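PDB 6HBE: copper-containing nitrite reductase from Thermus scotoductus, which probably reduces nitrite to nitric oxide with electrons from cytochrome c, using copper centres in a homotrimeric three-domain enzyme. Local coordinates for residues C[136-148]-C[223-235]. Numbering follows the deposited sequence.
Sequences VEPKEKYRMEREL and EYMYYQGNPKNLV
Tyr142 and Arg143, where the linker from the first cupredoxin domain enters helix 143-148, pack on Tyr224 and Tyr226 in the second domain's hairpin of strands 222-227 and 234-238. Tyr142, the N-cap residue, turns its ring edge to the face of Tyr226: Tyr142 CD1 lies 3.4 Å above the centre of the Tyr226 ring, with the planes at 51°. Its CG stands anti to the carbonyl carbon (chi1 -66°), which carries the hydroxyl down to the hairpin turn, where Tyr142 OH donates to an in-plane lone pair of Gly229 O at 2.7 Å. Tyr226 OH receives the first-turn amide Arg143 N (2.9 Å, N-H...O angle 150°) and also bonds Glu252, whose carboxylate takes Met144 N. Arg143 extends across Tyr224, its CD over the face 4.0 Å from the Tyr224 ring centroid, a CH-pi contact. At the rim of that ring, Tyr224 OH donates to the syn lone pair of Glu147 OE1 (2.7 Å); Arg143 NE salt-bridges Glu147 OE2 (3.0 Å) from above the carboxylate plane, which helps fix its rotation. Earlier in the linker, Lys232 NZ bridges to Glu140 OE1 (2.9 Å). An interdomain linker and its short helix thus pack on a second-domain hairpin, as in the tandem cupredoxin fold of copper nitrite reductases.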
ATOM      1  N   VAL C 136      -9.478 -25.997 -11.319  1.00 22.69           N
ATOM      2  CA  VAL C 136      -9.526 -26.815 -12.543  1.00 23.80           C
ATOM      3  C   VAL C 136      -8.248 -27.636 -12.630  1.00 22.33           C
ATOM      4  O   VAL C 136      -7.186 -27.133 -12.974  1.00 21.53           O
ATOM      5  CB  VAL C 136      -9.720 -25.948 -13.820  1.00 24.42           C
ATOM      6  CG1 VAL C 136      -9.848 -26.823 -15.069  1.00 23.49           C
ATOM      7  CG2 VAL C 136     -10.944 -25.063 -13.696  1.00 23.99           C
ATOM      8  N   GLU C 137      -8.348 -28.921 -12.286  1.00 23.49           N
ATOM      9  CA  GLU C 137      -7.174 -29.810 -12.252  1.00 25.49           C
ATOM     10  C   GLU C 137      -6.736 -30.154 -13.670  1.00 25.77           C
ATOM     11  O   GLU C 137      -7.570 -30.632 -14.446  1.00 26.65           O
ATOM     12  CB  GLU C 137      -7.520 -31.165 -11.609  1.00 28.68           C
ATOM     13  CG  GLU C 137      -7.190 -31.342 -10.161  1.00 34.02           C
ATOM     14  CD  GLU C 137      -5.745 -31.022  -9.735  1.00 31.44           C
ATOM     15  OE1 GLU C 137      -5.666 -30.284  -8.775  1.00 36.75           O
ATOM     16  OE2 GLU C 137      -4.723 -31.523 -10.256  1.00 32.85           O
ATOM     17  N   PRO C 138      -5.437 -29.977 -13.995  1.00 26.50           N
ATOM     18  CA  PRO C 138      -4.978 -30.203 -15.363  1.00 26.74           C
ATOM     19  C   PRO C 138      -4.927 -31.676 -15.760  1.00 29.61           C
ATOM     20  O   PRO C 138      -4.723 -32.547 -14.905  1.00 28.00           O
ATOM     21  CB  PRO C 138      -3.558 -29.652 -15.356  1.00 27.47           C
ATOM     22  CG  PRO C 138      -3.101 -29.802 -13.939  1.00 26.62           C
ATOM     23  CD  PRO C 138      -4.327 -29.549 -13.113  1.00 27.70           C
ATOM     24  N   LYS C 139      -5.080 -31.929 -17.059  1.00 30.84           N
ATOM     25  CA  LYS C 139      -4.873 -33.256 -17.602  1.00 35.78           C
ATOM     26  C   LYS C 139      -3.388 -33.580 -17.548  1.00 35.47           C
ATOM     27  O   LYS C 139      -3.032 -34.673 -17.182  1.00 34.98           O
ATOM     28  CB  LYS C 139      -5.369 -33.365 -19.051  1.00 42.37           C
ATOM     29  CG  LYS C 139      -6.875 -33.184 -19.211  1.00 48.64           C
ATOM     30  CD  LYS C 139      -7.513 -34.262 -20.092  1.00 53.13           C
ATOM     31  CE  LYS C 139      -9.010 -34.024 -20.262  1.00 53.97           C
ATOM     32  NZ  LYS C 139      -9.307 -32.911 -21.213  1.00 55.75           N
ATOM     33  N   GLU C 140      -2.533 -32.624 -17.917  1.00 33.02           N
ATOM     34  CA  GLU C 140      -1.077 -32.769 -17.770  1.00 33.96           C
ATOM     35  C   GLU C 140      -0.729 -32.771 -16.284  1.00 34.25           C
ATOM     36  O   GLU C 140      -1.043 -31.809 -15.574  1.00 35.43           O
ATOM     37  CB  GLU C 140      -0.345 -31.608 -18.475  1.00 33.65           C
ATOM     38  CG  GLU C 140       1.179 -31.607 -18.307  1.00 38.07           C
ATOM     39  CD  GLU C 140       1.874 -30.380 -18.889  1.00 39.66           C
ATOM     40  OE1 GLU C 140       1.223 -29.522 -19.533  1.00 40.41           O
ATOM     41  OE2 GLU C 140       3.096 -30.277 -18.692  1.00 40.20           O
ATOM     42  N   LYS C 141      -0.082 -33.828 -15.803  1.00 33.22           N
ATOM     43  CA  LYS C 141       0.266 -33.891 -14.372  1.00 34.56           C
ATOM     44  C   LYS C 141       1.405 -32.912 -14.017  1.00 31.00           C
ATOM     45  O   LYS C 141       2.282 -32.664 -14.831  1.00 29.56           O
ATOM     46  CB  LYS C 141       0.612 -35.327 -13.971  1.00 37.77           C
ATOM     47  CG  LYS C 141      -0.599 -36.244 -14.107  1.00 41.63           C
ATOM     48  CD  LYS C 141      -0.318 -37.666 -13.651  1.00 47.79           C
ATOM     49  CE  LYS C 141      -1.527 -38.570 -13.873  1.00 51.20           C
ATOM     50  NZ  LYS C 141      -2.735 -38.077 -13.151  1.00 52.23           N
ATOM     51  N   TYR C 142       1.356 -32.332 -12.811  1.00 30.79           N
ATOM     52  CA  TYR C 142       2.419 -31.434 -12.321  1.00 29.14           C
ATOM     53  C   TYR C 142       3.724 -32.233 -12.162  1.00 31.18           C
ATOM     54  O   TYR C 142       3.705 -33.471 -12.033  1.00 29.29           O
ATOM     55  CB  TYR C 142       2.002 -30.766 -10.972  1.00 29.32           C
ATOM     56  CG  TYR C 142       0.812 -29.803 -11.081  1.00 26.41           C
ATOM     57  CD1 TYR C 142       0.959 -28.520 -11.636  1.00 27.36           C
ATOM     58  CD2 TYR C 142      -0.444 -30.167 -10.614  1.00 25.84           C
ATOM     59  CE1 TYR C 142      -0.133 -27.649 -11.733  1.00 25.92           C
ATOM     60  CE2 TYR C 142      -1.537 -29.311 -10.704  1.00 25.99           C
ATOM     61  CZ  TYR C 142      -1.388 -28.053 -11.258  1.00 25.61           C
ATOM     62  OH  TYR C 142      -2.497 -27.230 -11.343  1.00 23.88           O
ATOM     63  N   ARG C 143       4.855 -31.538 -12.181  1.00 30.23           N
ATOM     64  CA  ARG C 143       6.160 -32.186 -12.272  1.00 30.60           C
ATOM     65  C   ARG C 143       6.505 -33.167 -11.134  1.00 31.95           C
ATOM     66  O   ARG C 143       7.016 -34.272 -11.417  1.00 31.47           O
ATOM     67  CB  ARG C 143       7.245 -31.127 -12.461  1.00 31.41           C
ATOM     68  CG  ARG C 143       8.661 -31.657 -12.498  1.00 32.16           C
ATOM     69  CD  ARG C 143       9.614 -30.621 -13.054  1.00 32.95           C
ATOM     70  NE  ARG C 143      10.960 -30.843 -12.566  1.00 35.32           N
ATOM     71  CZ  ARG C 143      11.987 -30.044 -12.802  1.00 36.44           C
ATOM     72  NH1 ARG C 143      11.846 -28.968 -13.567  1.00 37.51           N
ATOM     73  NH2 ARG C 143      13.167 -30.330 -12.266  1.00 36.95           N
ATOM     74  N   MET C 144       6.234 -32.803  -9.873  1.00 28.95           N
ATOM     75  CA  MET C 144       6.542 -33.686  -8.739  1.00 28.93           C
ATOM     76  C   MET C 144       5.650 -34.943  -8.723  1.00 29.90           C
ATOM     77  O   MET C 144       6.096 -36.012  -8.309  1.00 29.41           O
ATOM     78  CB  MET C 144       6.461 -32.964  -7.379  1.00 28.83           C
ATOM     79  CG  MET C 144       7.071 -33.765  -6.208  1.00 28.69           C
ATOM     80  SD  MET C 144       7.097 -32.850  -4.628  1.00 32.07           S
ATOM     81  CE  MET C 144       8.482 -31.742  -4.923  1.00 31.67           C
ATOM     82  N   GLU C 145       4.393 -34.829  -9.143  1.00 33.35           N
ATOM     83  CA  GLU C 145       3.543 -36.025  -9.308  1.00 32.46           C
ATOM     84  C   GLU C 145       4.118 -36.951 -10.386  1.00 31.83           C
ATOM     85  O   GLU C 145       4.240 -38.153 -10.168  1.00 33.50           O
ATOM     86  CB  GLU C 145       2.096 -35.666  -9.651  1.00 34.25           C
ATOM     87  CG  GLU C 145       1.218 -36.888  -9.980  1.00 34.17           C
ATOM     88  CD  GLU C 145      -0.288 -36.669  -9.808  1.00 36.77           C
ATOM     89  OE1 GLU C 145      -0.754 -35.566  -9.423  1.00 32.49           O
ATOM     90  OE2 GLU C 145      -1.032 -37.642 -10.052  1.00 37.53           O
ATOM     91  N   ARG C 146       4.491 -36.393 -11.524  1.00 32.44           N
ATOM     92  CA  ARG C 146       5.080 -37.189 -12.609  1.00 35.33           C
ATOM     93  C   ARG C 146       6.334 -37.904 -12.104  1.00 36.44           C
ATOM     94  O   ARG C 146       6.415 -39.134 -12.193  1.00 34.41           O
ATOM     95  CB  ARG C 146       5.393 -36.328 -13.841  1.00 37.97           C
ATOM     96  CG  ARG C 146       6.019 -37.117 -14.992  1.00 42.59           C
ATOM     97  CD  ARG C 146       6.240 -36.318 -16.279  1.00 44.74           C
ATOM     98  NE  ARG C 146       7.232 -35.240 -16.136  1.00 48.10           N
ATOM     99  CZ  ARG C 146       6.991 -33.924 -16.062  1.00 47.80           C
ATOM    100  NH1 ARG C 146       5.760 -33.415 -16.108  1.00 45.53           N
ATOM    101  NH2 ARG C 146       8.021 -33.091 -15.930  1.00 51.89           N
ATOM    102  N   GLU C 147       7.276 -37.134 -11.548  1.00 33.44           N
ATOM    103  CA  GLU C 147       8.542 -37.664 -11.002  1.00 35.42           C
ATOM    104  C   GLU C 147       8.403 -38.731  -9.917  1.00 36.26           C
ATOM    105  O   GLU C 147       9.187 -39.674  -9.900  1.00 40.53           O
ATOM    106  CB  GLU C 147       9.454 -36.527 -10.482  1.00 34.70           C
ATOM    107  CG  GLU C 147      10.039 -35.641 -11.595  1.00 34.14           C
ATOM    108  CD  GLU C 147      10.771 -34.405 -11.077  1.00 33.33           C
ATOM    109  OE1 GLU C 147      10.671 -34.065  -9.883  1.00 31.98           O
ATOM    110  OE2 GLU C 147      11.472 -33.760 -11.854  1.00 33.65           O
ATOM    111  N   LEU C 148       7.441 -38.597  -9.008  1.00 34.58           N
ATOM    112  CA  LEU C 148       7.278 -39.577  -7.935  1.00 36.09           C
ATOM    113  C   LEU C 148       6.380 -40.767  -8.308  1.00 36.38           C
ATOM    114  O   LEU C 148       6.374 -41.784  -7.602  1.00 36.01           O
ATOM    115  CB  LEU C 148       6.751 -38.895  -6.660  1.00 37.70           C
ATOM    116  CG  LEU C 148       7.682 -37.830  -6.051  1.00 36.88           C
ATOM    117  CD1 LEU C 148       6.986 -37.169  -4.868  1.00 37.89           C
ATOM    118  CD2 LEU C 148       9.018 -38.417  -5.614  1.00 38.38           C
ATOM    119  N   GLU C 223       9.806 -26.326  -4.010  1.00 23.31           N
ATOM    120  CA  GLU C 223      10.551 -26.989  -5.080  1.00 23.14           C
ATOM    121  C   GLU C 223      10.076 -26.548  -6.464  1.00 22.74           C
ATOM    122  O   GLU C 223      10.898 -26.169  -7.319  1.00 22.22           O
ATOM    123  CB  GLU C 223      10.477 -28.503  -4.916  1.00 26.79           C
ATOM    124  CG  GLU C 223      10.897 -28.929  -3.494  1.00 27.96           C
ATOM    125  CD  GLU C 223      11.229 -30.386  -3.364  1.00 31.38           C
ATOM    126  OE1 GLU C 223      11.962 -30.902  -4.235  1.00 31.47           O
ATOM    127  OE2 GLU C 223      10.760 -31.008  -2.386  1.00 32.22           O
ATOM    128  N   TYR C 224       8.765 -26.624  -6.686  1.00 21.21           N
ATOM    129  CA  TYR C 224       8.154 -26.231  -7.966  1.00 24.15           C
ATOM    130  C   TYR C 224       6.907 -25.392  -7.697  1.00 22.12           C
ATOM    131  O   TYR C 224       6.120 -25.755  -6.853  1.00 23.68           O
ATOM    132  CB  TYR C 224       7.724 -27.462  -8.783  1.00 25.11           C
ATOM    133  CG  TYR C 224       8.784 -28.534  -8.980  1.00 27.67           C
ATOM    134  CD1 TYR C 224      10.050 -28.223  -9.480  1.00 29.60           C
ATOM    135  CD2 TYR C 224       8.494 -29.884  -8.714  1.00 30.16           C
ATOM    136  CE1 TYR C 224      11.032 -29.213  -9.660  1.00 31.07           C
ATOM    137  CE2 TYR C 224       9.468 -30.889  -8.892  1.00 31.30           C
ATOM    138  CZ  TYR C 224      10.731 -30.547  -9.360  1.00 32.57           C
ATOM    139  OH  TYR C 224      11.677 -31.544  -9.550  1.00 34.58           O
ATOM    140  N   MET C 225       6.714 -24.311  -8.449  1.00 22.74           N
ATOM    141  CA  MET C 225       5.507 -23.490  -8.373  1.00 22.44           C
ATOM    142  C   MET C 225       4.992 -23.195  -9.778  1.00 21.68           C
ATOM    143  O   MET C 225       5.766 -23.077 -10.698  1.00 21.47           O
ATOM    144  CB  MET C 225       5.769 -22.160  -7.657  1.00 23.11           C
ATOM    145  CG  MET C 225       6.691 -22.239  -6.470  1.00 23.34           C
ATOM    146  SD  MET C 225       6.672 -20.792  -5.394  1.00 24.31           S
ATOM    147  CE  MET C 225       7.101 -19.499  -6.546  1.00 22.50           C
ATOM    148  N   TYR C 226       3.680 -23.031  -9.902  1.00 21.11           N
ATOM    149  CA  TYR C 226       3.027 -22.797 -11.181  1.00 21.99           C
ATOM    150  C   TYR C 226       2.149 -21.558 -11.081  1.00 20.19           C
ATOM    151  O   TYR C 226       1.139 -21.570 -10.370  1.00 20.55           O
ATOM    152  CB  TYR C 226       2.213 -24.037 -11.576  1.00 22.33           C
ATOM    153  CG  TYR C 226       3.026 -25.313 -11.484  1.00 24.14           C
ATOM    154  CD1 TYR C 226       3.088 -26.043 -10.293  1.00 25.67           C
ATOM    155  CD2 TYR C 226       3.747 -25.786 -12.582  1.00 23.71           C
ATOM    156  CE1 TYR C 226       3.856 -27.208 -10.201  1.00 27.01           C
ATOM    157  CE2 TYR C 226       4.509 -26.945 -12.499  1.00 25.38           C
ATOM    158  CZ  TYR C 226       4.561 -27.656 -11.324  1.00 27.17           C
ATOM    159  OH  TYR C 226       5.315 -28.807 -11.234  1.00 30.21           O
ATOM    160  N   TYR C 227       2.526 -20.492 -11.773  1.00 19.53           N
ATOM    161  CA  TYR C 227       1.747 -19.244 -11.759  1.00 21.13           C
ATOM    162  C   TYR C 227       0.366 -19.458 -12.420  1.00 20.03           C
ATOM    163  O   TYR C 227       0.276 -20.063 -13.504  1.00 19.24           O
ATOM    164  CB  TYR C 227       2.513 -18.093 -12.394  1.00 22.46           C
ATOM    165  CG  TYR C 227       1.844 -16.697 -12.324  1.00 23.65           C
ATOM    166  CD1 TYR C 227       1.499 -16.101 -11.104  1.00 26.50           C
ATOM    167  CD2 TYR C 227       1.593 -15.969 -13.485  1.00 27.31           C
ATOM    168  CE1 TYR C 227       0.909 -14.831 -11.059  1.00 28.46           C
ATOM    169  CE2 TYR C 227       1.021 -14.697 -13.458  1.00 28.36           C
ATOM    170  CZ  TYR C 227       0.679 -14.121 -12.245  1.00 30.15           C
ATOM    171  OH  TYR C 227       0.081 -12.854 -12.272  1.00 33.12           O
ATOM    172  N   GLN C 228      -0.670 -19.018 -11.706  1.00 19.34           N
ATOM    173  CA  GLN C 228      -2.101 -19.254 -11.996  1.00 19.96           C
ATOM    174  C   GLN C 228      -2.545 -20.715 -11.814  1.00 19.54           C
ATOM    175  O   GLN C 228      -3.689 -21.050 -12.120  1.00 21.05           O
ATOM    176  CB  GLN C 228      -2.472 -18.776 -13.403  1.00 21.03           C
ATOM    177  CG  GLN C 228      -2.028 -17.328 -13.680  1.00 23.91           C
ATOM    178  CD  GLN C 228      -3.004 -16.302 -13.108  1.00 25.16           C
ATOM    179  OE1 GLN C 228      -4.217 -16.467 -13.219  1.00 25.91           O
ATOM    180  NE2 GLN C 228      -2.479 -15.219 -12.558  1.00 26.98           N
ATOM    181  N   GLY C 229      -1.665 -21.571 -11.312  1.00 19.86           N
ATOM    182  CA  GLY C 229      -1.904 -23.028 -11.324  1.00 22.02           C
ATOM    183  C   GLY C 229      -1.758 -23.742 -12.678  1.00 21.22           C
ATOM    184  O   GLY C 229      -2.047 -24.956 -12.765  1.00 23.14           O
ATOM    185  N   ASN C 230      -1.322 -23.033 -13.717  1.00 22.34           N
ATOM    186  CA  ASN C 230      -1.109 -23.645 -15.035  1.00 22.93           C
ATOM    187  C   ASN C 230       0.246 -24.355 -15.093  1.00 25.07           C
ATOM    188  O   ASN C 230       1.284 -23.706 -14.919  1.00 24.16           O
ATOM    189  CB  ASN C 230      -1.204 -22.595 -16.157  1.00 22.26           C
ATOM    190  CG  ASN C 230      -1.274 -23.217 -17.552  1.00 23.49           C
ATOM    191  OD1 ASN C 230      -0.384 -23.966 -17.940  1.00 25.43           O
ATOM    192  ND2 ASN C 230      -2.323 -22.895 -18.306  1.00 23.70           N
ATOM    193  N   PRO C 231       0.256 -25.674 -15.409  1.00 27.75           N
ATOM    194  CA  PRO C 231       1.542 -26.405 -15.433  1.00 28.30           C
ATOM    195  C   PRO C 231       2.663 -25.827 -16.278  1.00 26.26           C
ATOM    196  O   PRO C 231       3.812 -26.092 -15.968  1.00 27.85           O
ATOM    197  CB  PRO C 231       1.169 -27.791 -15.978  1.00 30.41           C
ATOM    198  CG  PRO C 231      -0.257 -27.956 -15.638  1.00 30.22           C
ATOM    199  CD  PRO C 231      -0.875 -26.577 -15.724  1.00 30.04           C
ATOM    200  N   LYS C 232       2.352 -25.056 -17.322  1.00 27.08           N
ATOM    201  CA  LYS C 232       3.374 -24.450 -18.179  1.00 27.88           C
ATOM    202  C   LYS C 232       4.183 -23.319 -17.531  1.00 27.31           C
ATOM    203  O   LYS C 232       5.306 -23.036 -17.948  1.00 27.10           O
ATOM    204  CB  LYS C 232       2.762 -23.856 -19.455  1.00 34.05           C
ATOM    205  CG  LYS C 232       1.937 -24.794 -20.322  1.00 37.41           C
ATOM    206  CD  LYS C 232       2.683 -26.035 -20.742  1.00 41.09           C
ATOM    207  CE  LYS C 232       1.766 -26.909 -21.580  1.00 45.17           C
ATOM    208  NZ  LYS C 232       2.414 -28.217 -21.866  1.00 47.33           N
ATOM    209  N   ASN C 233       3.615 -22.665 -16.527  1.00 25.53           N
ATOM    210  CA  ASN C 233       4.217 -21.470 -15.929  1.00 24.22           C
ATOM    211  C   ASN C 233       5.103 -21.810 -14.696  1.00 24.38           C
ATOM    212  O   ASN C 233       4.858 -21.317 -13.565  1.00 22.35           O
ATOM    213  CB  ASN C 233       3.107 -20.489 -15.520  1.00 21.98           C
ATOM    214  CG  ASN C 233       2.240 -20.014 -16.683  1.00 23.52           C
ATOM    215  OD1 ASN C 233       2.678 -19.896 -17.823  1.00 24.00           O
ATOM    216  ND2 ASN C 233       0.999 -19.688 -16.378  1.00 22.63           N
ATOM    217  N   LEU C 234       6.149 -22.610 -14.931  1.00 23.03           N
ATOM    218  CA  LEU C 234       6.993 -23.171 -13.865  1.00 23.89           C
ATOM    219  C   LEU C 234       8.088 -22.215 -13.351  1.00 24.39           C
ATOM    220  O   LEU C 234       8.797 -21.603 -14.133  1.00 24.23           O
ATOM    221  CB  LEU C 234       7.668 -24.470 -14.346  1.00 25.72           C
ATOM    222  CG  LEU C 234       8.667 -25.176 -13.403  1.00 24.29           C
ATOM    223  CD1 LEU C 234       7.969 -25.687 -12.153  1.00 24.85           C
ATOM    224  CD2 LEU C 234       9.353 -26.326 -14.133  1.00 26.76           C
ATOM    225  N   VAL C 235       8.192 -22.109 -12.018  1.00 23.67           N
ATOM    226  CA  VAL C 235       9.226 -21.382 -11.298  1.00 22.98           C
ATOM    227  C   VAL C 235       9.782 -22.382 -10.295  1.00 22.57           C
ATOM    228  O   VAL C 235       8.992 -23.114  -9.668  1.00 23.43           O
ATOM    229  CB  VAL C 235       8.577 -20.184 -10.524  1.00 24.73           C
ATOM    230  CG1 VAL C 235       9.599 -19.439  -9.668  1.00 25.71           C
ATOM    231  CG2 VAL C 235       7.878 -19.239 -11.491  1.00 26.31           C
TER